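Local coordinates for protein beta-galactosidase (Bacillus circulans subsp. alkalophilus, PDB 3TTY) that hydrolyses terminal beta-galactosidic bonds as a trimeric glycoside hydrolase with a TIM-barrel domain that binds galactose, at residues K49-E54 and P86-K91; Y93-R98 and S118-K123; P140-W145 and P245-T250; S228-F233 and Y262-K267. One frame throughout, in Å; residues are numbered along the deposited sequence.

Contact 1. Residues K49-E54 and P86-K91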
# COMPACT_ATOMS: atom_id res chain seq x y z
N LYS A 49 -30.88 21.70 5.71
CA LYS A 49 -32.18 21.82 6.35
C LYS A 49 -32.63 23.28 6.38
O LYS A 49 -33.81 23.60 6.21
CB LYS A 49 -32.16 21.25 7.77
CG LYS A 49 -33.56 21.17 8.41
CD LYS A 49 -33.51 20.48 9.75
CE LYS A 49 -34.91 20.31 10.34
NZ LYS A 49 -35.89 19.73 9.39
N ILE A 50 -31.68 24.17 6.60
CA ILE A 50 -31.98 25.59 6.65
C ILE A 50 -32.21 26.13 5.25
O ILE A 50 -33.20 26.81 4.99
CB ILE A 50 -30.83 26.37 7.29
CG1 ILE A 50 -30.70 25.98 8.77
CG2 ILE A 50 -31.05 27.86 7.11
CD1 ILE A 50 -29.39 26.39 9.40
N GLN A 51 -31.29 25.84 4.35
CA GLN A 51 -31.34 26.48 3.04
C GLN A 51 -31.46 25.49 1.88
O GLN A 51 -30.51 24.78 1.55
CB GLN A 51 -30.12 27.38 2.86
CG GLN A 51 -30.16 28.28 1.62
CD GLN A 51 -28.80 28.90 1.31
OE1 GLN A 51 -27.88 28.83 2.13
NE2 GLN A 51 -28.67 29.49 0.13
N ARG A 52 -32.63 25.47 1.24
CA ARG A 52 -32.92 24.47 0.21
C ARG A 52 -32.61 24.94 -1.22
O ARG A 52 -32.67 24.15 -2.16
CB ARG A 52 -34.38 24.04 0.30
CG ARG A 52 -35.35 25.19 0.10
CD ARG A 52 -36.56 24.74 -0.70
NE ARG A 52 -37.37 23.76 0.03
CZ ARG A 52 -37.97 22.71 -0.52
NH1 ARG A 52 -37.86 22.46 -1.83
NH2 ARG A 52 -38.69 21.89 0.24
N ASP A 53 -32.33 26.23 -1.37
CA ASP A 53 -31.94 26.81 -2.65
C ASP A 53 -31.32 28.19 -2.41
O ASP A 53 -31.16 28.60 -1.27
CB ASP A 53 -33.12 26.87 -3.64
CG ASP A 53 -34.22 27.83 -3.20
OD1 ASP A 53 -33.91 28.81 -2.50
OD2 ASP A 53 -35.40 27.59 -3.57
N GLU A 54 -30.99 28.90 -3.48
CA GLU A 54 -30.18 30.12 -3.36
C GLU A 54 -30.89 31.21 -2.58
O GLU A 54 -30.27 32.16 -2.10
CB GLU A 54 -29.79 30.65 -4.75
CG GLU A 54 -28.95 29.68 -5.57
CD GLU A 54 -29.78 28.84 -6.53
OE1 GLU A 54 -30.95 28.55 -6.20
OE2 GLU A 54 -29.28 28.50 -7.63
N PRO A 86 -24.74 21.95 1.14
CA PRO A 86 -25.89 21.17 0.64
C PRO A 86 -25.63 20.46 -0.69
O PRO A 86 -24.89 20.96 -1.54
CB PRO A 86 -26.98 22.23 0.46
CG PRO A 86 -26.60 23.33 1.40
CD PRO A 86 -25.08 23.37 1.33
N ALA A 87 -26.26 19.31 -0.87
CA ALA A 87 -26.14 18.57 -2.13
C ALA A 87 -26.53 19.43 -3.34
O ALA A 87 -25.92 19.30 -4.40
CB ALA A 87 -26.96 17.29 -2.08
N TRP A 88 -27.53 20.29 -3.18
CA TRP A 88 -27.96 21.15 -4.30
C TRP A 88 -26.89 22.18 -4.65
O TRP A 88 -26.77 22.62 -5.79
CB TRP A 88 -29.29 21.85 -4.03
CG TRP A 88 -29.26 22.89 -2.92
CD1 TRP A 88 -29.72 22.72 -1.64
CD2 TRP A 88 -28.78 24.24 -3.00
NE1 TRP A 88 -29.53 23.88 -0.92
CE2 TRP A 88 -28.96 24.83 -1.73
CE3 TRP A 88 -28.21 25.01 -4.02
CZ2 TRP A 88 -28.60 26.15 -1.46
CZ3 TRP A 88 -27.84 26.33 -3.74
CH2 TRP A 88 -28.04 26.88 -2.47
N MET A 89 -26.10 22.57 -3.66
CA MET A 89 -25.09 23.58 -3.90
C MET A 89 -23.93 22.93 -4.67
O MET A 89 -23.40 23.50 -5.62
CB MET A 89 -24.61 24.20 -2.58
CG MET A 89 -23.60 25.33 -2.76
SD MET A 89 -23.18 26.09 -1.21
CE MET A 89 -24.72 26.90 -0.81
N ALA A 90 -23.59 21.71 -4.27
CA ALA A 90 -22.56 20.96 -4.97
C ALA A 90 -23.03 20.66 -6.39
O ALA A 90 -22.24 20.72 -7.33
CB ALA A 90 -22.24 19.67 -4.25
N LYS A 91 -24.32 20.39 -6.56
CA LYS A 91 -24.85 20.08 -7.88
C LYS A 91 -24.91 21.32 -8.78
O LYS A 91 -24.45 21.30 -9.91
CB LYS A 91 -26.25 19.46 -7.75
CG LYS A 91 -26.76 18.91 -9.07
CD LYS A 91 -27.84 19.81 -9.65
CE LYS A 91 -28.26 19.34 -11.05
NZ LYS A 91 -29.38 20.16 -11.61
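Trp-88 NE1 donates a hydrogen bond of 2.8 Å to Gln-51 O, tying a loop to the start of a helix in the regions that follow the second and third strands of the TIM barrel. Residues 49-54 leave a short helix after the second barrel strand, and residues 86-91 open a helix after the third. The N-H...O angle is 159°, and the acceptor lies at the edge of the indole, close to its plane. Gln-51 is the first residue past its helix, a place where a carbonyl can turn to a partner elsewhere. Tryptophan fits here because it gives one hydrogen from its edge and offers broad faces to its surroundings. A chi1 of 67° sets its CG between the backbone N and the carbonyl carbon, from where the ring lies against residues 51-54.

The loop backbone then runs over one face of the ring. Asp-53 CA makes a CH-pi contact there, 3.8 Å from the centroid of the six-membered ring and 17° off its normal. Arg-52 O lies above the same face, 3.3 Å from Trp-88 CD1, while Met-89 CB covers part of the opposite face.

Gln-51 supports this course of the loop with its extended side chain. Its NE2 donates to Asp-53 O over 3.0 Å, and OE1 accepts from Trp-47 NE1, which together fix the rotation of the amide. Trp-88 also packs on Glu-196 of the second subunit, so the junction borders an interface of the trimer. At the far rim of the indole, Glu-54 CG rests 4.0 Å from Trp-88 CZ3.

Contact 2. Residues Y93-R98 and S118-K123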
# COMPACT_ATOMS: atom_id res chain seq x y z
N TYR A 93 -23.54 24.39 -8.10
CA TYR A 93 -22.32 25.23 -8.08
C TYR A 93 -21.07 24.41 -7.76
O TYR A 93 -20.52 24.49 -6.65
CB TYR A 93 -22.48 26.41 -7.10
CG TYR A 93 -23.69 27.28 -7.41
CD1 TYR A 93 -23.60 28.35 -8.30
CD2 TYR A 93 -24.92 27.00 -6.84
CE1 TYR A 93 -24.72 29.12 -8.60
CE2 TYR A 93 -26.03 27.76 -7.13
CZ TYR A 93 -25.93 28.81 -8.01
OH TYR A 93 -27.05 29.55 -8.28
N PRO A 94 -20.61 23.63 -8.75
CA PRO A 94 -19.47 22.74 -8.58
C PRO A 94 -18.18 23.45 -8.13
O PRO A 94 -17.28 22.77 -7.64
CB PRO A 94 -19.28 22.11 -9.98
CG PRO A 94 -20.50 22.42 -10.75
CD PRO A 94 -21.10 23.68 -10.13
N ASP A 95 -18.09 24.78 -8.27
CA ASP A 95 -16.90 25.51 -7.77
C ASP A 95 -16.77 25.33 -6.25
O ASP A 95 -15.75 25.63 -5.66
CB ASP A 95 -16.97 27.01 -8.12
CG ASP A 95 -18.03 27.76 -7.33
OD1 ASP A 95 -19.19 27.80 -7.79
OD2 ASP A 95 -17.71 28.30 -6.26
N VAL A 96 -17.81 24.82 -5.64
CA VAL A 96 -17.81 24.58 -4.21
C VAL A 96 -17.01 23.32 -3.87
O VAL A 96 -16.52 23.16 -2.75
CB VAL A 96 -19.27 24.53 -3.72
CG1 VAL A 96 -19.58 23.20 -3.04
CG2 VAL A 96 -19.57 25.74 -2.86
N LEU A 97 -16.81 22.47 -4.87
CA LEU A 97 -16.19 21.16 -4.66
C LEU A 97 -14.68 21.19 -4.89
O LEU A 97 -14.17 21.89 -5.78
CB LEU A 97 -16.83 20.14 -5.60
CG LEU A 97 -18.32 19.84 -5.41
CD1 LEU A 97 -18.87 19.11 -6.62
CD2 LEU A 97 -18.58 19.04 -4.13
N ARG A 98 -13.96 20.40 -4.09
CA ARG A 98 -12.50 20.38 -4.17
C ARG A 98 -11.98 19.51 -5.31
O ARG A 98 -12.70 18.67 -5.86
CB ARG A 98 -11.89 19.93 -2.84
CG ARG A 98 -11.98 20.98 -1.76
CD ARG A 98 -11.35 20.53 -0.47
NE ARG A 98 -11.59 21.52 0.58
CZ ARG A 98 -11.28 21.34 1.86
NH1 ARG A 98 -10.72 20.20 2.26
NH2 ARG A 98 -11.55 22.28 2.74
N SER A 118 -13.55 29.29 -3.01
CA SER A 118 -14.76 29.22 -3.83
C SER A 118 -15.67 30.44 -3.66
O SER A 118 -16.07 30.78 -2.56
CB SER A 118 -15.53 27.94 -3.50
OG SER A 118 -16.88 28.03 -3.91
N PRO A 119 -16.00 31.10 -4.78
CA PRO A 119 -16.87 32.27 -4.68
C PRO A 119 -18.26 31.89 -4.17
O PRO A 119 -18.90 32.64 -3.43
CB PRO A 119 -16.95 32.80 -6.12
CG PRO A 119 -15.81 32.14 -6.85
CD PRO A 119 -15.56 30.84 -6.16
N THR A 120 -18.75 30.73 -4.58
CA THR A 120 -20.07 30.31 -4.13
C THR A 120 -20.09 30.03 -2.64
O THR A 120 -20.93 30.55 -1.91
CB THR A 120 -20.57 29.10 -4.90
OG1 THR A 120 -20.77 29.49 -6.26
CG2 THR A 120 -21.88 28.59 -4.30
N TYR A 121 -19.14 29.23 -2.18
CA TYR A 121 -19.04 28.89 -0.77
C TYR A 121 -18.90 30.13 0.12
O TYR A 121 -19.54 30.25 1.16
CB TYR A 121 -17.88 27.94 -0.53
CG TYR A 121 -17.66 27.62 0.93
CD1 TYR A 121 -18.53 26.80 1.61
CD2 TYR A 121 -16.57 28.14 1.61
CE1 TYR A 121 -18.33 26.51 2.94
CE2 TYR A 121 -16.37 27.86 2.95
CZ TYR A 121 -17.26 27.04 3.61
OH TYR A 121 -17.07 26.75 4.94
N ARG A 122 -18.03 31.05 -0.27
CA ARG A 122 -17.82 32.25 0.53
C ARG A 122 -19.07 33.13 0.54
O ARG A 122 -19.43 33.67 1.58
CB ARG A 122 -16.60 33.03 0.06
CG ARG A 122 -15.29 32.34 0.41
CD ARG A 122 -14.16 33.34 0.53
NE ARG A 122 -12.85 32.70 0.60
CZ ARG A 122 -11.73 33.35 0.88
NH1 ARG A 122 -11.77 34.66 1.11
NH2 ARG A 122 -10.56 32.70 0.93
N LYS A 123 -19.74 33.24 -0.60
CA LYS A 123 -21.00 33.98 -0.69
C LYS A 123 -22.07 33.44 0.27
O LYS A 123 -22.61 34.18 1.09
CB LYS A 123 -21.54 34.01 -2.13
CG LYS A 123 -22.88 34.69 -2.29
CD LYS A 123 -23.30 34.74 -3.75
CE LYS A 123 -24.74 35.22 -3.91
NZ LYS A 123 -25.19 35.22 -5.36
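The carboxylate of Asp-95 takes three hydrogen bonds from the first turn of helix 119-135, at whose start Ser-118 is the N-cap. Helix 119-135 lies between the third and fourth strands of the TIM barrel, and the aspartate reaches it from a short 3-10 turn. Asp-95 OD1 accepts from Thr-120 OG1 at 2.8 Å through its syn lone pair. Asp-95 OD2 holds two donors: Thr-120 N at 3.1 Å on the syn side, and Ser-118 OG on the anti side over a short 2.5 Å. Both oxygens are thus gripped, and the group cannot easily turn. An acid suits this place, since the N-H groups of the first turn, which have no carbonyl of a preceding turn to bond, and the helix dipole would be expected to stabilise its negative charge.

Ser-118 does double duty, because its OG also accepts from Tyr-121 N at 3.1 Å in a nearly straight capping bond. Proline at 119 costs the first turn nothing, having no N-H to satisfy. In Thr-120 the two branches divide the work: OG1 stands beside the backbone N (chi1 -66°) and meets the acid, whereas CG2 lies 3.6 Å from Tyr-93 CB, the two side chains crossing at about a right angle.

Farther out, the backbone of Val-96 is hydrogen-bonded to that of Cys-115, a ligand of the bound zinc ion, and the side chain of Ser-118 lies about 6 Å from the metal. Beside the polar cluster, Val-96 CG2 packs 3.6 Å from Tyr-121 CB.

Contact 3. Residues P140-W145 and P245-T250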
# COMPACT_ATOMS: atom_id res chain seq x y z
N PRO A 140 -30.42 35.36 24.84
CA PRO A 140 -29.63 35.33 26.08
C PRO A 140 -28.83 34.05 26.31
O PRO A 140 -27.86 34.09 27.06
CB PRO A 140 -30.70 35.46 27.17
CG PRO A 140 -31.94 34.90 26.54
CD PRO A 140 -31.87 35.33 25.10
N GLN A 141 -29.23 32.94 25.69
CA GLN A 141 -28.64 31.64 26.01
C GLN A 141 -27.35 31.34 25.23
O GLN A 141 -26.54 30.50 25.66
CB GLN A 141 -29.64 30.51 25.76
CG GLN A 141 -30.77 30.46 26.75
CD GLN A 141 -30.27 30.34 28.17
OE1 GLN A 141 -30.26 31.31 28.92
NE2 GLN A 141 -29.84 29.13 28.55
N ILE A 142 -27.17 32.01 24.11
CA ILE A 142 -26.01 31.77 23.25
C ILE A 142 -24.73 32.29 23.88
O ILE A 142 -24.55 33.49 24.04
CB ILE A 142 -26.18 32.41 21.87
CG1 ILE A 142 -27.48 31.91 21.23
CG2 ILE A 142 -24.98 32.12 21.00
CD1 ILE A 142 -27.77 32.54 19.88
N VAL A 143 -23.83 31.38 24.23
CA VAL A 143 -22.63 31.75 24.98
C VAL A 143 -21.38 31.66 24.12
O VAL A 143 -20.29 32.05 24.55
CB VAL A 143 -22.46 30.82 26.19
CG1 VAL A 143 -23.48 31.14 27.29
CG2 VAL A 143 -22.58 29.35 25.76
N MET A 144 -21.53 31.12 22.91
CA MET A 144 -20.38 30.83 22.05
C MET A 144 -20.84 30.55 20.62
O MET A 144 -21.86 29.89 20.42
CB MET A 144 -19.62 29.62 22.61
CG MET A 144 -18.36 29.23 21.84
SD MET A 144 -16.99 30.42 21.93
CE MET A 144 -16.74 30.57 23.70
N TRP A 145 -20.11 31.08 19.64
CA TRP A 145 -20.32 30.73 18.24
C TRP A 145 -19.31 29.66 17.83
O TRP A 145 -18.13 29.75 18.14
CB TRP A 145 -20.16 31.94 17.30
CG TRP A 145 -21.31 32.92 17.32
CD1 TRP A 145 -21.32 34.14 17.92
CD2 TRP A 145 -22.59 32.77 16.69
NE1 TRP A 145 -22.53 34.75 17.72
CE2 TRP A 145 -23.33 33.93 16.97
CE3 TRP A 145 -23.19 31.76 15.93
CZ2 TRP A 145 -24.63 34.12 16.52
CZ3 TRP A 145 -24.48 31.94 15.49
CH2 TRP A 145 -25.19 33.11 15.78
N PRO A 245 -21.49 41.40 18.78
CA PRO A 245 -20.10 41.73 19.10
C PRO A 245 -19.60 41.22 20.45
O PRO A 245 -18.39 41.12 20.65
CB PRO A 245 -20.08 43.27 19.07
CG PRO A 245 -21.52 43.68 19.22
CD PRO A 245 -22.32 42.60 18.56
N ASP A 246 -20.51 40.89 21.36
CA ASP A 246 -20.11 40.44 22.69
C ASP A 246 -20.23 38.93 22.87
O ASP A 246 -19.99 38.41 23.96
CB ASP A 246 -20.97 41.13 23.76
CG ASP A 246 -20.89 42.64 23.69
OD1 ASP A 246 -19.82 43.17 23.29
OD2 ASP A 246 -21.90 43.30 24.04
N ILE A 247 -20.63 38.23 21.81
CA ILE A 247 -20.61 36.77 21.86
C ILE A 247 -19.29 36.28 21.28
O ILE A 247 -18.96 36.60 20.16
CB ILE A 247 -21.78 36.13 21.08
CG1 ILE A 247 -23.11 36.67 21.60
CG2 ILE A 247 -21.72 34.62 21.23
CD1 ILE A 247 -24.36 35.97 21.05
N PRO A 248 -18.54 35.50 22.07
CA PRO A 248 -17.23 35.00 21.62
C PRO A 248 -17.35 33.99 20.47
O PRO A 248 -18.39 33.34 20.32
CB PRO A 248 -16.66 34.30 22.87
CG PRO A 248 -17.50 34.77 24.00
CD PRO A 248 -18.86 35.03 23.42
N VAL A 249 -16.29 33.86 19.69
CA VAL A 249 -16.34 33.04 18.49
C VAL A 249 -15.16 32.09 18.48
O VAL A 249 -14.02 32.49 18.76
CB VAL A 249 -16.22 33.90 17.22
CG1 VAL A 249 -16.36 33.02 15.98
CG2 VAL A 249 -17.27 35.02 17.24
N THR A 250 -15.43 30.82 18.17
CA THR A 250 -14.37 29.84 18.04
C THR A 250 -14.64 28.94 16.84
O THR A 250 -15.69 29.03 16.19
CB THR A 250 -14.23 28.97 19.30
OG1 THR A 250 -13.04 28.19 19.23
CG2 THR A 250 -15.44 28.05 19.47
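Neighbouring parallel strands of the TIM barrel, 142-146 and 249-253, the fourth and fifth in its order, begin their pairing here. Trp-145 bridges to Val-249 and bonds to the residues flanking it: Trp-145 N donates to Pro-248 O at 2.9 Å, and Thr-250 N donates to Trp-145 O at 2.9 Å. Proline can stand at 248 because its carbonyl does the pairing; where an N-H would be, its CD lies 3.5 Å from Val-143 O.

Trp-145 and Val-249 turn to the same face of the sheet, where both touch Leu-240 of helix 215-243 in the layer around the barrel. There Ile-247 CG2 packs 3.4 Å from Trp-145 CD1, while Trp-145 NE1 is bonded to Thr-244 OG1. The other branch of Ile-247 ends in CD1, 3.9 Å from Ile-142 CG2, so the two branches of this beta-branched residue touch two different side chains of the fourth strand.

Met-144 faces the other way, against Trp-10 of the first strand. Its flexible chain bends at chi2 (68°), which places SD, and again at chi3, which places CE, bringing the end to residues 248-250: SD lies 3.8 Å from Thr-250 CG2, and CE lies 3.8 Å from Pro-248 CB.

Contact 4. Residues S228-F233 and Y262-K267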
# COMPACT_ATOMS: atom_id res chain seq x y z
N SER A 228 -5.91 30.29 3.39
CA SER A 228 -7.19 30.36 2.67
C SER A 228 -8.36 29.89 3.54
O SER A 228 -9.43 30.51 3.57
CB SER A 228 -7.17 29.51 1.39
OG SER A 228 -6.18 29.94 0.48
N LEU A 229 -8.17 28.77 4.23
CA LEU A 229 -9.16 28.28 5.17
C LEU A 229 -9.32 29.26 6.34
O LEU A 229 -10.44 29.49 6.81
CB LEU A 229 -8.80 26.87 5.65
CG LEU A 229 -8.86 25.81 4.54
CD1 LEU A 229 -8.01 24.60 4.88
CD2 LEU A 229 -10.29 25.41 4.27
N LEU A 230 -8.22 29.84 6.80
CA LEU A 230 -8.30 30.84 7.87
C LEU A 230 -9.14 32.03 7.43
O LEU A 230 -9.94 32.56 8.21
CB LEU A 230 -6.91 31.29 8.31
CG LEU A 230 -6.86 32.26 9.51
CD1 LEU A 230 -7.65 31.73 10.70
CD2 LEU A 230 -5.42 32.56 9.92
N GLU A 231 -8.97 32.45 6.18
CA GLU A 231 -9.78 33.54 5.63
C GLU A 231 -11.26 33.19 5.73
O GLU A 231 -12.09 34.04 6.08
CB GLU A 231 -9.40 33.80 4.17
CG GLU A 231 -8.14 34.64 3.98
CD GLU A 231 -8.26 36.01 4.65
OE1 GLU A 231 -9.25 36.72 4.36
OE2 GLU A 231 -7.39 36.37 5.48
N CYS A 232 -11.61 31.95 5.42
CA CYS A 232 -13.01 31.54 5.56
C CYS A 232 -13.48 31.72 7.00
O CYS A 232 -14.52 32.33 7.24
CB CYS A 232 -13.22 30.10 5.08
SG CYS A 232 -12.96 29.89 3.29
N PHE A 233 -12.71 31.23 7.96
CA PHE A 233 -13.07 31.42 9.37
C PHE A 233 -13.32 32.89 9.72
O PHE A 233 -14.37 33.24 10.27
CB PHE A 233 -12.01 30.87 10.31
CG PHE A 233 -12.22 31.27 11.75
CD1 PHE A 233 -13.21 30.66 12.51
CD2 PHE A 233 -11.45 32.26 12.33
CE1 PHE A 233 -13.43 31.03 13.82
CE2 PHE A 233 -11.64 32.64 13.65
CZ PHE A 233 -12.63 32.03 14.40
N TYR A 262 -1.84 26.24 13.41
CA TYR A 262 -2.80 26.67 14.42
C TYR A 262 -2.37 27.92 15.20
O TYR A 262 -3.22 28.69 15.65
CB TYR A 262 -3.15 25.53 15.38
CG TYR A 262 -4.18 24.56 14.82
CD1 TYR A 262 -5.14 24.99 13.92
CD2 TYR A 262 -4.17 23.22 15.18
CE1 TYR A 262 -6.10 24.11 13.41
CE2 TYR A 262 -5.12 22.34 14.68
CZ TYR A 262 -6.08 22.79 13.80
OH TYR A 262 -7.02 21.93 13.30
N PHE A 263 -1.07 28.12 15.34
CA PHE A 263 -0.57 29.33 16.00
C PHE A 263 -1.08 30.57 15.31
O PHE A 263 -1.52 31.51 15.96
CB PHE A 263 0.97 29.33 16.10
CG PHE A 263 1.48 28.51 17.24
CD1 PHE A 263 1.20 28.87 18.54
CD2 PHE A 263 2.20 27.36 17.01
CE1 PHE A 263 1.65 28.11 19.59
CE2 PHE A 263 2.65 26.59 18.07
CZ PHE A 263 2.38 26.96 19.35
N LYS A 264 -1.05 30.54 13.99
CA LYS A 264 -1.57 31.62 13.18
C LYS A 264 -3.11 31.65 13.24
O LYS A 264 -3.72 32.72 13.27
CB LYS A 264 -1.06 31.47 11.75
CG LYS A 264 -1.64 32.44 10.76
CD LYS A 264 -0.79 32.46 9.49
CE LYS A 264 -1.41 33.35 8.41
NZ LYS A 264 -0.46 33.51 7.26
N TRP A 265 -3.74 30.48 13.30
CA TRP A 265 -5.19 30.43 13.45
C TRP A 265 -5.66 31.07 14.77
O TRP A 265 -6.62 31.84 14.78
CB TRP A 265 -5.71 28.99 13.34
CG TRP A 265 -5.92 28.53 11.92
CD1 TRP A 265 -4.94 28.29 10.99
CD2 TRP A 265 -7.17 28.25 11.27
NE1 TRP A 265 -5.52 27.90 9.79
CE2 TRP A 265 -6.89 27.86 9.94
CE3 TRP A 265 -8.51 28.30 11.69
CZ2 TRP A 265 -7.88 27.51 9.03
CZ3 TRP A 265 -9.51 27.96 10.77
CH2 TRP A 265 -9.19 27.57 9.46
N ALA A 266 -4.97 30.76 15.87
CA ALA A 266 -5.45 31.11 17.20
C ALA A 266 -5.50 32.62 17.43
O ALA A 266 -6.30 33.12 18.21
CB ALA A 266 -4.61 30.42 18.29
N LYS A 267 -4.63 33.35 16.72
CA LYS A 267 -4.60 34.80 16.84
C LYS A 267 -5.92 35.39 16.37
O LYS A 267 -6.32 36.47 16.82
CB LYS A 267 -3.44 35.38 16.03
CG LYS A 267 -2.06 34.93 16.52
CD LYS A 267 -0.95 35.59 15.69
CE LYS A 267 0.44 35.15 16.12
NZ LYS A 267 0.69 35.43 17.57
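Trp-265 lies against Leu-230 where the short helix 262-266, in the loop after the fifth strand of the TIM barrel, packs on the long helix 215-243 that precedes that strand. The two segments run nearly parallel, their axes 21° apart and 10.7 Å from each other at closest approach. At that spacing the broad indole of Trp-265 reaches the backbone of the long helix.

The ring contacts come first. Leu-230 CA makes a CH-pi contact with the six-membered ring of Trp-265, 3.9 Å from its centroid and 23° off the normal. Leu-230 CD1 also lies over this face, 3.6 Å from Trp-265 CD2; chi1 sets CG anti to the backbone N, and chi2 (52°) then places CD1. The two side chains lie alongside one another, pointing opposite ways.

Apolar contacts at the rim complete the fit. Leu-229 CB meets the indole edge in its plane, 3.6 Å from Trp-265 CZ2. One turn on from Leu-229, Phe-233 CB lies 3.9 Å from Trp-265 CZ3.

Polar groups are bonded beyond the two segments. Trp-265 NE1 is paired with Ser-226 OG, and Lys-264 NZ forms a salt bridge with Asp-227, both partners being on the long helix. The aliphatic part of this extended lysine serves the packing, its CG lying 3.9 Å from Leu-230 CD2.

All four contacts belong to the TIM-barrel domain. Contacts 1 and 2, with centres 12 Å apart, form one continuous region on the loops after the second and third strands; Glu-54 OE2 and Tyr-93 OH, at 2.5 Å, make a probable hydrogen bond between them, and Met-89 packs on Val-96 and Thr-120. Contact 2 meets contact 4 through Arg-122, which packs along Ser-228, Glu-231 and Cys-232. Contact 4 in turn reaches contact 3 through Phe-233 CE1, 3.8 Å from Thr-250 O. The bound galactose is touched by none: it lies about 12 Å from the side chain of Thr-250, 13 Å from Trp-265 and 14 Å from Tyr-121.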